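Beta-lactamase (Escherichia coli, PDB 6PQ9) probably hydrolyses beta-lactam antibiotics to substituted beta-amino acids, as a class A beta-lactamase associated with antibiotic resistance. Local coordinates at residues Trp105-Asp110 with Val129-Asn134; Ile89-Phe94 with Leu119-Ile124; Val58-His63 with Trp182-Ala187; Leu76-Lys81 with Arg142-Thr147; Thr212-Thr217 with Gly230-His235. The protein carries 1 engineered substitution. One frame throughout, in Å; residues are numbered along the deposited sequence. Where two conformers were deposited one is given.

Contact 1. Residues Trp105-Asp110 with Val129-Asn134. With SO4 (sulfate ion), chain L.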
# COMPACT_ATOMS: atom_id res chain seq x y z
N TRP A 105 -5.06 13.23 8.35
CA TRP A 105 -5.96 12.97 7.24
C TRP A 105 -7.02 11.96 7.69
O TRP A 105 -6.70 10.82 8.05
CB TRP A 105 -5.19 12.45 6.03
CG TRP A 105 -6.13 12.00 4.98
CD1 TRP A 105 -6.42 10.72 4.63
CD2 TRP A 105 -6.98 12.83 4.17
NE1 TRP A 105 -7.37 10.70 3.64
CE2 TRP A 105 -7.73 11.99 3.34
CE3 TRP A 105 -7.16 14.22 4.07
CZ2 TRP A 105 -8.66 12.48 2.41
CZ3 TRP A 105 -8.08 14.70 3.15
CH2 TRP A 105 -8.82 13.83 2.33
N SER A 106 -8.28 12.39 7.71
CA SER A 106 -9.31 11.53 8.27
C SER A 106 -10.70 11.93 7.81
O SER A 106 -11.37 12.72 8.49
CB SER A 106 -9.24 11.55 9.80
OG SER A 106 -10.20 10.67 10.36
N PRO A 107 -11.17 11.41 6.68
CA PRO A 107 -12.59 11.59 6.34
C PRO A 107 -13.55 11.13 7.43
O PRO A 107 -14.66 11.66 7.54
CB PRO A 107 -12.75 10.75 5.06
CG PRO A 107 -11.37 10.75 4.45
CD PRO A 107 -10.39 10.85 5.57
N LEU A 108 -13.13 10.16 8.24
CA LEU A 108 -13.97 9.69 9.33
C LEU A 108 -14.23 10.81 10.33
O LEU A 108 -15.37 11.05 10.73
CB LEU A 108 -13.31 8.50 10.02
CG LEU A 108 -13.85 7.07 9.87
CD1 LEU A 108 -14.89 6.97 8.78
CD2 LEU A 108 -12.73 6.05 9.67
N ARG A 109 -13.17 11.51 10.75
CA ARG A 109 -13.35 12.62 11.68
C ARG A 109 -14.18 13.73 11.04
O ARG A 109 -15.00 14.36 11.72
CB ARG A 109 -12.00 13.18 12.13
CG ARG A 109 -12.13 14.31 13.16
CD ARG A 109 -11.34 15.53 12.72
NE ARG A 109 -9.96 15.16 12.48
CZ ARG A 109 -9.36 15.19 11.29
NH1 ARG A 109 -10.00 15.63 10.20
NH2 ARG A 109 -8.10 14.78 11.20
N ASP A 110 -13.98 13.97 9.75
CA ASP A 110 -14.75 15.01 9.07
C ASP A 110 -16.24 14.67 9.04
O ASP A 110 -17.08 15.58 9.06
CB ASP A 110 -14.23 15.22 7.64
CG ASP A 110 -12.83 15.81 7.61
OD1 ASP A 110 -12.39 16.40 8.62
OD2 ASP A 110 -12.15 15.67 6.56
N VAL A 129 -8.75 1.99 3.63
CA VAL A 129 -8.10 1.47 2.43
C VAL A 129 -8.33 2.38 1.23
O VAL A 129 -7.38 2.74 0.53
CB VAL A 129 -8.56 0.03 2.13
CG1 VAL A 129 -7.87 -0.46 0.86
CG2 VAL A 129 -8.25 -0.87 3.32
N SER A 130 -9.58 2.73 0.93
CA SER A 130 -9.84 3.52 -0.27
C SER A 130 -9.45 4.97 -0.11
O SER A 130 -9.06 5.61 -1.09
CB SER A 130 -11.31 3.44 -0.66
OG SER A 130 -11.63 2.14 -1.11
N ARG A 131 -9.57 5.52 1.10
CA ARG A 131 -9.33 6.94 1.32
C ARG A 131 -8.17 7.19 2.27
O ARG A 131 -7.90 8.35 2.60
CB ARG A 131 -10.60 7.63 1.85
CG ARG A 131 -11.80 7.54 0.92
CD ARG A 131 -12.77 8.68 1.13
NE ARG A 131 -12.19 9.96 0.69
CZ ARG A 131 -12.69 11.17 0.96
NH1 ARG A 131 -13.82 11.30 1.66
NH2 ARG A 131 -12.05 12.25 0.50
N SER A 132 -7.52 6.13 2.76
CA SER A 132 -6.26 6.23 3.50
C SER A 132 -6.43 6.95 4.84
O SER A 132 -5.49 7.57 5.34
CB SER A 132 -5.19 6.91 2.64
OG SER A 132 -3.90 6.55 3.11
N ASP A 133 -7.62 6.84 5.44
CA ASP A 133 -7.91 7.44 6.73
C ASP A 133 -6.88 7.06 7.80
O ASP A 133 -6.64 5.88 8.05
CB ASP A 133 -9.31 7.01 7.18
CG ASP A 133 -9.91 7.93 8.21
OD1 ASP A 133 -9.32 8.09 9.31
OD2 ASP A 133 -10.97 8.50 7.92
N ASN A 134 -6.31 8.06 8.46
CA ASN A 134 -5.34 7.77 9.52
C ASN A 134 -5.98 7.37 10.84
O ASN A 134 -5.40 6.57 11.58
CB ASN A 134 -4.42 8.96 9.75
CG ASN A 134 -3.44 9.14 8.62
OD1 ASN A 134 -3.07 8.18 7.97
ND2 ASN A 134 -3.05 10.38 8.36
S SO4 L . -0.83 8.00 3.28
O1 SO4 L . -1.62 7.44 2.18
O2 SO4 L . -1.40 7.53 4.54
O3 SO4 L . 0.57 7.56 3.20
O4 SO4 L . -0.89 9.44 3.18
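D133 grips the turn at S106-L108 with both carboxylate oxygens. OD1 of D133 accepts from S106 OG at 2.9 Å, on its syn side, while D133 OD2 takes the backbone N-H of L108 at 2.7 Å and has CD of P107 lying against it. Beside this clamp, W105 is held at two points. Its CG lies anti to the backbone N (chi1 172°), which directs the indole edge to segment 129-134, and NE1 of W105 donates to R131 O at 2.6 Å almost in the ring plane. W105 O in turn receives N134 N at 2.8 Å. The R131 guanidinium stands steeply to the indole and lies with one face over P107 CG.

Further out, S106 caps helix 107-111 by accepting from R109 N, and D133 OD1 likewise caps the following helix at G136 N. S132 OG donates to O1 of a sulfate 2.6 Å away. That ion is also bound by K71 and by G68, the engineered glycine where the family carries its nucleophilic serine. S132-D133-N134 is the SDN motif of class A beta-lactamases, a loop bordering the active site, and D133 ties it to the facing turn.

Contact 2. Residues Ile89-Phe94 with Leu119-Ile124. With ACT (acetate ion), chain C.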
# COMPACT_ATOMS: atom_id res chain seq x y z
N ILE A 89 -18.53 -8.39 8.84
CA ILE A 89 -17.95 -7.11 8.46
C ILE A 89 -18.89 -5.95 8.79
O ILE A 89 -18.47 -4.78 8.79
CB ILE A 89 -17.57 -7.10 6.96
CG1 ILE A 89 -16.43 -6.10 6.72
CG2 ILE A 89 -18.78 -6.78 6.09
CD1 ILE A 89 -16.06 -6.00 5.27
N ASP A 90 -20.16 -6.24 9.06
CA ASP A 90 -21.12 -5.21 9.44
C ASP A 90 -21.19 -4.99 10.94
O ASP A 90 -21.90 -4.09 11.38
CB ASP A 90 -22.51 -5.57 8.91
CG ASP A 90 -22.56 -5.61 7.40
OD1 ASP A 90 -22.04 -4.66 6.76
OD2 ASP A 90 -23.10 -6.58 6.85
N LYS A 91 -20.46 -5.77 11.73
CA LYS A 91 -20.39 -5.54 13.16
C LYS A 91 -19.94 -4.10 13.43
O LYS A 91 -19.04 -3.58 12.78
CB LYS A 91 -19.42 -6.53 13.80
CG LYS A 91 -18.85 -6.09 15.12
CD LYS A 91 -19.84 -6.34 16.21
CE LYS A 91 -19.18 -6.33 17.56
NZ LYS A 91 -20.24 -6.12 18.60
N LYS A 92 -20.58 -3.46 14.41
CA LYS A 92 -20.31 -2.06 14.70
C LYS A 92 -19.42 -1.90 15.92
O LYS A 92 -19.62 -2.57 16.94
CB LYS A 92 -21.62 -1.30 14.89
CG LYS A 92 -22.37 -1.11 13.59
CD LYS A 92 -23.39 0.01 13.68
CE LYS A 92 -24.32 0.01 12.47
NZ LYS A 92 -25.53 0.84 12.72
N LEU A 93 -18.44 -1.01 15.80
CA LEU A 93 -17.51 -0.68 16.86
C LEU A 93 -17.77 0.75 17.32
O LEU A 93 -17.92 1.66 16.49
CB LEU A 93 -16.06 -0.82 16.39
CG LEU A 93 -15.69 -2.21 15.90
CD1 LEU A 93 -14.24 -2.28 15.51
CD2 LEU A 93 -16.00 -3.21 17.00
N PHE A 94 -17.83 0.95 18.63
CA PHE A 94 -17.97 2.29 19.17
C PHE A 94 -16.62 2.99 19.14
O PHE A 94 -15.63 2.48 19.68
CB PHE A 94 -18.52 2.25 20.59
CG PHE A 94 -18.71 3.61 21.21
CD1 PHE A 94 -17.67 4.23 21.89
CD2 PHE A 94 -19.93 4.27 21.11
CE1 PHE A 94 -17.84 5.48 22.46
CE2 PHE A 94 -20.11 5.52 21.68
CZ PHE A 94 -19.06 6.12 22.36
N LEU A 119 -19.68 2.64 14.38
CA LEU A 119 -19.38 2.50 12.97
C LEU A 119 -19.10 1.05 12.64
O LEU A 119 -18.41 0.35 13.40
CB LEU A 119 -18.17 3.36 12.56
CG LEU A 119 -18.28 4.85 12.85
CD1 LEU A 119 -16.96 5.55 12.53
CD2 LEU A 119 -19.42 5.44 12.06
N SER A 120 -19.63 0.60 11.52
CA SER A 120 -19.37 -0.76 11.10
C SER A 120 -17.91 -0.90 10.68
O SER A 120 -17.29 0.05 10.19
CB SER A 120 -20.30 -1.15 9.95
OG SER A 120 -19.87 -0.58 8.73
N ILE A 121 -17.36 -2.09 10.89
CA ILE A 121 -15.99 -2.35 10.46
C ILE A 121 -15.87 -2.11 8.95
O ILE A 121 -14.87 -1.56 8.47
CB ILE A 121 -15.58 -3.76 10.88
CG1 ILE A 121 -15.59 -3.83 12.42
CG2 ILE A 121 -14.22 -4.13 10.29
CD1 ILE A 121 -15.50 -5.23 13.01
N SER A 122 -16.91 -2.47 8.21
CA SER A 122 -17.00 -2.17 6.78
C SER A 122 -16.71 -0.70 6.49
O SER A 122 -15.86 -0.37 5.65
CB SER A 122 -18.38 -2.57 6.28
OG SER A 122 -18.43 -2.57 4.87
N GLU A 123 -17.40 0.21 7.18
CA GLU A 123 -17.21 1.63 6.89
C GLU A 123 -15.82 2.12 7.31
O GLU A 123 -15.22 2.95 6.61
CB GLU A 123 -18.30 2.47 7.56
CG GLU A 123 -18.17 3.97 7.21
CD GLU A 123 -19.12 4.87 7.99
OE1 GLU A 123 -20.12 4.37 8.54
OE2 GLU A 123 -18.88 6.10 8.02
N ILE A 124 -15.29 1.62 8.43
CA ILE A 124 -13.95 2.00 8.85
C ILE A 124 -12.90 1.46 7.87
O ILE A 124 -11.91 2.14 7.56
CB ILE A 124 -13.67 1.52 10.28
CG1 ILE A 124 -14.74 2.03 11.25
CG2 ILE A 124 -12.28 1.96 10.73
CD1 ILE A 124 -14.88 1.21 12.51
C ACT C . -20.31 -11.33 7.31
O ACT C . -21.59 -11.28 7.40
OXT ACT C . -19.48 -10.40 6.97
CH3 ACT C . -19.67 -12.74 7.67
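L119 and L93 form an antiparallel hydrogen-bonded pair: L93 N donates to L119 O at 2.8 Å and L119 N to L93 O at 2.9 Å. S120 follows opposite K92 as a non-hydrogen-bonded pair with CA atoms only 3.9 Å apart, and S120 CA also meets K91 O in a CA-H...O contact. OG of S120 sits between the backbone N and carbonyl carbon (chi1 77°), where it accepts from E123 N at 3.0 Å and caps the helix.

I121 N then donates to K91 O at 2.9 Å, and its side chain reaches L93, whose CD1 lies 3.7 Å from I121 CG1. Next in the helix, S122 N donates to I89 O at 2.8 Å. CB of S122 is tucked against the same carbonyl. I89 N donates a hydrogen bond to OXT of an acetate ion at 2.9 Å. Helix 70-85 (V78, L82) and F143 of helix 134-144 also pack on I121. The whole is a two-stranded antiparallel ribbon whose second strand runs directly into helix 121-130 through a serine N-cap.

Contact 3. Residues Val58-His63 with Trp182-Ala187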
# COMPACT_ATOMS: atom_id res chain seq x y z
N VAL A 58 14.57 -4.19 -8.66
CA VAL A 58 15.55 -3.11 -8.77
C VAL A 58 15.75 -2.54 -7.38
O VAL A 58 14.78 -2.22 -6.68
CB VAL A 58 15.11 -2.00 -9.75
CG1 VAL A 58 16.18 -0.92 -9.84
CG2 VAL A 58 14.81 -2.56 -11.12
N ASN A 59 17.01 -2.45 -6.95
CA ASN A 59 17.38 -1.95 -5.63
C ASN A 59 16.59 -2.66 -4.53
O ASN A 59 16.01 -2.04 -3.63
CB ASN A 59 17.20 -0.44 -5.58
CG ASN A 59 18.04 0.26 -6.63
OD1 ASN A 59 19.18 -0.12 -6.87
ND2 ASN A 59 17.48 1.27 -7.28
N GLU A 60 16.60 -3.99 -4.60
CA GLU A 60 15.76 -4.80 -3.73
C GLU A 60 16.30 -4.86 -2.30
O GLU A 60 15.52 -4.91 -1.34
CB GLU A 60 15.64 -6.21 -4.32
CG GLU A 60 15.52 -7.33 -3.29
CD GLU A 60 14.21 -7.28 -2.52
OE1 GLU A 60 14.12 -7.89 -1.43
OE2 GLU A 60 13.26 -6.61 -3.01
N LYS A 61 17.62 -4.86 -2.12
CA LYS A 61 18.21 -4.98 -0.79
C LYS A 61 18.31 -3.58 -0.18
O LYS A 61 19.35 -2.92 -0.22
CB LYS A 61 19.57 -5.67 -0.85
CG LYS A 61 19.54 -7.02 -1.53
CD LYS A 61 20.88 -7.73 -1.43
CE LYS A 61 20.81 -9.13 -2.03
NZ LYS A 61 21.52 -9.21 -3.34
N HIS A 62 17.19 -3.13 0.38
CA HIS A 62 17.06 -1.81 0.98
C HIS A 62 15.71 -1.77 1.66
O HIS A 62 14.76 -2.44 1.24
CB HIS A 62 17.19 -0.69 -0.07
CG HIS A 62 17.26 0.70 0.51
ND1 HIS A 62 18.39 1.20 1.12
CD2 HIS A 62 16.33 1.69 0.57
CE1 HIS A 62 18.16 2.44 1.53
NE2 HIS A 62 16.92 2.76 1.21
N HIS A 63 15.63 -1.01 2.75
CA HIS A 63 14.42 -0.91 3.56
C HIS A 63 13.70 0.38 3.20
O HIS A 63 14.23 1.48 3.42
CB HIS A 63 14.77 -0.97 5.05
CG HIS A 63 15.35 -2.28 5.47
ND1 HIS A 63 15.78 -2.53 6.76
CD2 HIS A 63 15.57 -3.43 4.78
CE1 HIS A 63 16.22 -3.77 6.85
NE2 HIS A 63 16.11 -4.33 5.66
N TRP A 182 8.97 -0.38 7.58
CA TRP A 182 9.72 -0.53 6.33
C TRP A 182 9.43 -1.88 5.68
O TRP A 182 8.86 -2.79 6.28
CB TRP A 182 11.24 -0.32 6.55
CG TRP A 182 11.87 -1.27 7.54
CD1 TRP A 182 12.18 -1.02 8.85
CD2 TRP A 182 12.26 -2.64 7.29
NE1 TRP A 182 12.74 -2.14 9.43
CE2 TRP A 182 12.80 -3.14 8.50
CE3 TRP A 182 12.21 -3.48 6.17
CZ2 TRP A 182 13.28 -4.45 8.61
CZ3 TRP A 182 12.68 -4.77 6.28
CH2 TRP A 182 13.21 -5.25 7.50
N THR A 183 9.83 -1.98 4.42
CA THR A 183 9.60 -3.18 3.63
C THR A 183 10.67 -3.25 2.55
O THR A 183 11.26 -2.23 2.15
CB THR A 183 8.20 -3.18 2.99
OG1 THR A 183 7.95 -4.44 2.35
CG2 THR A 183 8.06 -2.07 1.94
N THR A 184 10.95 -4.48 2.08
CA THR A 184 11.59 -4.58 0.77
C THR A 184 10.53 -4.61 -0.32
O THR A 184 9.36 -4.92 -0.06
CB THR A 184 12.47 -5.83 0.68
OG1 THR A 184 11.64 -7.00 0.71
CG2 THR A 184 13.47 -5.88 1.84
N PRO A 185 10.88 -4.24 -1.56
CA PRO A 185 9.90 -4.35 -2.65
C PRO A 185 9.46 -5.78 -2.91
O PRO A 185 8.28 -6.01 -3.22
CB PRO A 185 10.65 -3.76 -3.85
CG PRO A 185 11.75 -2.96 -3.27
CD PRO A 185 12.14 -3.63 -2.01
N ASP A 186 10.38 -6.75 -2.78
CA ASP A 186 10.06 -8.17 -2.93
C ASP A 186 8.95 -8.59 -2.00
O ASP A 186 7.99 -9.25 -2.42
CB ASP A 186 11.29 -9.02 -2.62
CG ASP A 186 12.10 -9.32 -3.82
OD1 ASP A 186 11.75 -8.76 -4.89
OD2 ASP A 186 13.07 -10.11 -3.69
N ALA A 187 9.08 -8.26 -0.71
CA ALA A 187 8.09 -8.68 0.26
C ALA A 187 6.69 -8.24 -0.15
O ALA A 187 5.73 -9.02 -0.07
CB ALA A 187 8.47 -8.13 1.64
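H63 and W182 are brought face to face by differing first torsions: CG of H63 is anti to its carbonyl carbon (chi1 -65°), whereas CG of W182 sits between backbone N and carbonyl carbon (chi1 59°). The two side chains run side by side in the same direction, and the imidazole covers the six-membered ring of W182 in a face-to-face stack, with centroids 3.5 Å apart and planes only 2° from parallel.

At the other end, a bend at chi2 folds the E60 carboxylate over the start of helix 185-196. OE2 of E60 accepts from D186 N at 2.9 Å on its syn side, and packs 3.3 Å from P185 CD. It also lies 3.2 Å from D186 OD1, the two carboxylates stacked one on the other, their planes inclined. Such crowding of like charge may favour a proton on one of them, or may be eased by the N-terminus of the helix. D186 OD2 has a weak bond from N57. T184 CB approaches E60 OE1 to 3.4 Å, while T184 OG1 accepts from A187 N at 3.2 Å. The loop between strands 55-58 and 64-65 is thus pinned to a helix start with a threonine N-cap, next to the short sheet of strands 64-65, 182-183 and 162-163.

Contact 4. Residues Leu76-Lys81 with Arg142-Thr147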
# COMPACT_ATOMS: atom_id res chain seq x y z
N LEU A 76 -5.63 -6.83 5.56
CA LEU A 76 -5.48 -8.28 5.64
C LEU A 76 -5.67 -8.79 7.07
O LEU A 76 -6.43 -9.73 7.31
CB LEU A 76 -4.10 -8.71 5.13
CG LEU A 76 -3.78 -8.45 3.66
CD1 LEU A 76 -2.37 -8.91 3.36
CD2 LEU A 76 -4.79 -9.10 2.72
N ALA A 77 -5.00 -8.15 8.02
CA ALA A 77 -5.06 -8.64 9.39
C ALA A 77 -6.48 -8.53 9.95
O ALA A 77 -6.93 -9.44 10.66
CB ALA A 77 -4.07 -7.88 10.27
N VAL A 78 -7.19 -7.44 9.65
CA VAL A 78 -8.55 -7.26 10.16
C VAL A 78 -9.49 -8.31 9.56
O VAL A 78 -10.29 -8.94 10.27
CB VAL A 78 -9.06 -5.84 9.85
CG1 VAL A 78 -10.58 -5.70 10.18
CG2 VAL A 78 -8.23 -4.78 10.58
N LEU A 79 -9.41 -8.50 8.24
CA LEU A 79 -10.33 -9.42 7.59
C LEU A 79 -10.03 -10.85 8.01
O LEU A 79 -10.96 -11.64 8.24
CB LEU A 79 -10.23 -9.26 6.07
CG LEU A 79 -10.79 -7.91 5.63
CD1 LEU A 79 -10.45 -7.57 4.18
CD2 LEU A 79 -12.30 -7.87 5.89
N ASP A 80 -8.75 -11.19 8.16
CA ASP A 80 -8.38 -12.51 8.63
C ASP A 80 -8.99 -12.80 10.00
O ASP A 80 -9.58 -13.87 10.21
CB ASP A 80 -6.86 -12.63 8.69
CG ASP A 80 -6.41 -14.01 9.11
OD1 ASP A 80 -6.58 -14.94 8.30
OD2 ASP A 80 -5.91 -14.17 10.26
N LYS A 81 -8.88 -11.85 10.92
CA LYS A 81 -9.53 -11.96 12.22
C LYS A 81 -11.04 -12.13 12.07
O LYS A 81 -11.64 -12.96 12.77
CB LYS A 81 -9.20 -10.72 13.04
CG LYS A 81 -10.02 -10.51 14.30
CD LYS A 81 -9.32 -9.47 15.15
CE LYS A 81 -10.13 -9.02 16.32
NZ LYS A 81 -10.43 -10.15 17.23
N ARG A 142 -5.97 -1.01 16.87
CA ARG A 142 -6.52 -1.36 18.17
C ARG A 142 -7.39 -2.60 18.09
O ARG A 142 -7.32 -3.47 18.96
CB ARG A 142 -7.33 -0.18 18.73
CG ARG A 142 -6.47 0.88 19.40
CD ARG A 142 -7.12 2.25 19.37
NE ARG A 142 -8.00 2.48 20.52
CZ ARG A 142 -7.66 3.20 21.60
NH1 ARG A 142 -8.54 3.37 22.60
NH2 ARG A 142 -6.45 3.76 21.68
N PHE A 143 -8.19 -2.72 17.02
CA PHE A 143 -9.11 -3.85 16.88
C PHE A 143 -8.36 -5.17 16.77
O PHE A 143 -8.80 -6.18 17.32
CB PHE A 143 -10.03 -3.64 15.68
CG PHE A 143 -11.01 -4.76 15.47
CD1 PHE A 143 -11.99 -5.04 16.43
CD2 PHE A 143 -10.98 -5.54 14.32
CE1 PHE A 143 -12.91 -6.08 16.25
CE2 PHE A 143 -11.90 -6.59 14.13
CZ PHE A 143 -12.87 -6.86 15.11
N VAL A 144 -7.22 -5.18 16.05
CA VAL A 144 -6.47 -6.42 15.85
C VAL A 144 -5.38 -6.64 16.89
O VAL A 144 -4.62 -7.61 16.78
CB VAL A 144 -5.83 -6.49 14.46
CG1 VAL A 144 -6.89 -6.53 13.38
CG2 VAL A 144 -4.84 -5.34 14.25
N GLY A 145 -5.23 -5.75 17.86
CA GLY A 145 -4.32 -5.97 18.95
C GLY A 145 -2.98 -5.26 18.89
O GLY A 145 -2.12 -5.54 19.72
N GLY A 146 -2.79 -4.34 17.95
CA GLY A 146 -1.59 -3.54 17.90
C GLY A 146 -0.72 -3.89 16.70
O GLY A 146 -0.96 -4.84 15.97
N THR A 147 0.33 -3.07 16.52
CA THR A 147 1.21 -3.20 15.37
C THR A 147 1.92 -4.55 15.36
O THR A 147 2.06 -5.19 14.31
CB THR A 147 2.25 -2.08 15.35
OG1 THR A 147 2.69 -1.79 16.68
CG2 THR A 147 1.68 -0.82 14.74
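The F143 ring presents one face to K81. CE of K81 stands 3.8 Å from the ring centroid in a CH-pi contact, only 18° off the normal, and NZ of K81 is 5.0 Å from the same centroid, also over the face, in a cation-pi arrangement. V78 CG1 comes in obliquely at F143 CD2, 4.2 Å away. V78 was modelled in two conformers, which leaves the details of its contacts doubtful.

The K81 chain stays extended from chi1 through chi3, which carries CE over the ring and beside the main chain, 3.3 Å from F143 O; the bend at chi4 (61°) then sets the direction of NZ. F143 has CG anti to its backbone N, carrying the phenyl over toward helix 70-85. Next to it V144 CG1 fits among aliphatic groups: V78 CG2 at 3.6 Å in the conformer given, and, farther off, A77 CB at 4.4 Å. G145, with positive phi, forms a Schellman motif and turns the chain toward helix 147-156. From that helix V150 packs on V144, and F153 on A77.

K81 NZ forms a salt bridge with E85, one turn on in its own helix. The ammonium therefore has an ionic partner, and its attraction to the ring is probably secondary, the methylenes doing most of the touching. The seam between the helices is accordingly mainly apolar, with the charge at its margin.

Contact 5. Residues Thr212-Thr217 with Gly230-His235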
# COMPACT_ATOMS: atom_id res chain seq x y z
N THR A 212 -12.47 -2.47 -2.61
CA THR A 212 -12.04 -1.19 -2.05
C THR A 212 -10.70 -0.73 -2.62
O THR A 212 -10.41 0.47 -2.59
CB THR A 212 -11.95 -1.25 -0.52
OG1 THR A 212 -10.76 -1.95 -0.15
CG2 THR A 212 -13.15 -1.96 0.08
N MET A 213 -9.88 -1.65 -3.13
CA MET A 213 -8.59 -1.27 -3.70
C MET A 213 -8.73 -0.82 -5.14
O MET A 213 -7.88 -0.06 -5.63
CB MET A 213 -7.61 -2.43 -3.59
CG MET A 213 -7.09 -2.67 -2.18
SD MET A 213 -6.12 -4.19 -2.10
CE MET A 213 -4.52 -3.66 -2.73
N ILE A 214 -9.76 -1.31 -5.84
CA ILE A 214 -10.06 -0.83 -7.19
C ILE A 214 -10.79 0.50 -7.13
O ILE A 214 -10.50 1.42 -7.90
CB ILE A 214 -10.90 -1.88 -7.94
CG1 ILE A 214 -10.06 -3.13 -8.20
CG2 ILE A 214 -11.49 -1.28 -9.21
CD1 ILE A 214 -10.85 -4.30 -8.68
N GLU A 215 -11.76 0.60 -6.23
CA GLU A 215 -12.60 1.78 -6.11
C GLU A 215 -11.97 2.88 -5.28
O GLU A 215 -12.65 3.51 -4.48
CB GLU A 215 -13.94 1.35 -5.51
CG GLU A 215 -14.79 0.56 -6.47
CD GLU A 215 -16.26 0.77 -6.21
OE1 GLU A 215 -16.77 0.19 -5.22
OE2 GLU A 215 -16.89 1.53 -6.98
N THR A 216 -10.67 3.08 -5.40
CA THR A 216 -10.05 4.21 -4.74
C THR A 216 -9.82 5.32 -5.76
O THR A 216 -9.68 5.07 -6.96
CB THR A 216 -8.73 3.82 -4.05
OG1 THR A 216 -8.09 4.99 -3.51
CG2 THR A 216 -7.78 3.16 -5.04
N THR A 217 -9.82 6.54 -5.28
CA THR A 217 -9.60 7.66 -6.16
C THR A 217 -8.19 8.23 -5.99
O THR A 217 -7.81 9.16 -6.71
CB THR A 217 -10.71 8.70 -5.90
OG1 THR A 217 -10.91 9.47 -7.09
CG2 THR A 217 -10.40 9.64 -4.74
N GLY A 230 -9.35 2.73 -18.58
CA GLY A 230 -10.10 1.53 -18.31
C GLY A 230 -9.28 0.33 -17.88
O GLY A 230 -9.85 -0.77 -17.76
N THR A 231 -7.97 0.48 -17.68
CA THR A 231 -7.19 -0.59 -17.07
C THR A 231 -7.59 -0.71 -15.60
O THR A 231 -7.62 0.28 -14.88
CB THR A 231 -5.70 -0.29 -17.18
OG1 THR A 231 -5.36 -0.05 -18.56
CG2 THR A 231 -4.86 -1.46 -16.66
N VAL A 232 -7.94 -1.91 -15.16
CA VAL A 232 -8.31 -2.04 -13.76
C VAL A 232 -7.04 -2.23 -12.93
O VAL A 232 -6.15 -3.00 -13.29
CB VAL A 232 -9.35 -3.16 -13.53
CG1 VAL A 232 -9.72 -3.86 -14.81
CG2 VAL A 232 -8.92 -4.12 -12.43
N VAL A 233 -6.93 -1.44 -11.87
CA VAL A 233 -5.78 -1.41 -11.00
C VAL A 233 -6.31 -1.43 -9.58
O VAL A 233 -7.05 -0.51 -9.19
CB VAL A 233 -4.91 -0.16 -11.24
CG1 VAL A 233 -3.79 -0.08 -10.19
CG2 VAL A 233 -4.35 -0.15 -12.64
N ALA A 234 -5.98 -2.47 -8.83
CA ALA A 234 -6.25 -2.50 -7.41
C ALA A 234 -4.97 -2.09 -6.68
O ALA A 234 -3.96 -2.78 -6.80
CB ALA A 234 -6.72 -3.90 -6.99
N HIS A 235 -5.00 -0.96 -5.97
CA HIS A 235 -3.76 -0.46 -5.38
C HIS A 235 -3.98 0.20 -4.03
O HIS A 235 -5.11 0.40 -3.58
CB HIS A 235 -3.03 0.52 -6.32
CG HIS A 235 -3.83 1.74 -6.65
ND1 HIS A 235 -3.40 3.01 -6.34
CD2 HIS A 235 -5.02 1.89 -7.27
CE1 HIS A 235 -4.29 3.89 -6.75
NE2 HIS A 235 -5.28 3.24 -7.33
O HOH W 1 -8.06 2.25 -9.10
O HOH W 2 -7.26 5.01 -8.29
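M213 and A234 meet in the tight part of the contact, where the last turn of helix 203-214 closes on the start of strand 233-239. H235 N donates to M213 O at 3.0 Å, and A234 CA lends the same oxygen a CA-H...O contact. A234 CB sits between two side chains, 3.8 Å from M213 CB and 3.6 Å from I214 CG1. The loose, more exposed margin lies farther along, where I214 CD1 only grazes V232 CG2 at 4.2 Å.

Another side is polar, with water linking the two segments. One water bridges the backbone, 2.8 Å from I214 O and 2.9 Å from V233 O. A second lies 2.8 Å from both T216 O and H235 NE2, at the edge of the imidazole. T216 CG2 also leans on that ring, near NE2. CG of H235 stands between its backbone N and carbonyl carbon (chi1 61°), which folds the imidazole back toward the helix end, while ND1 of H235 is bonded to D253.

T216 OG1 and T212 O are both tied to S130, at the end of helix 121-130, whose V129 packs on M213. Strand 233-239, an outer strand of the five-stranded antiparallel sheet, pairs with strand 248-258, so the contact lies between helix ends and the sheet edge.

Overall arrangement
Contacts 1, 2 and 4 gather around helix 121-130 and its neighbours. Contacts 1 and 2 share that helix, at its end and its start, with centres about 14 Å apart. Contacts 2 and 4 are about 13 Å apart and touch, for instance through I89 and L79. Contact 3 lies apart, across the chain's centre from contacts 1, 2 and 5, with its centre about 27 Å from that of contact 1. Along the chain, contact 3 encloses contact 4, which encloses contacts 1 and 2, whose segments alternate, and contact 5 follows. Contact 1 thus places the SDN loop at the end of helix 121-130, which contact 5 connects, at S130, to the edge of the five-stranded sheet.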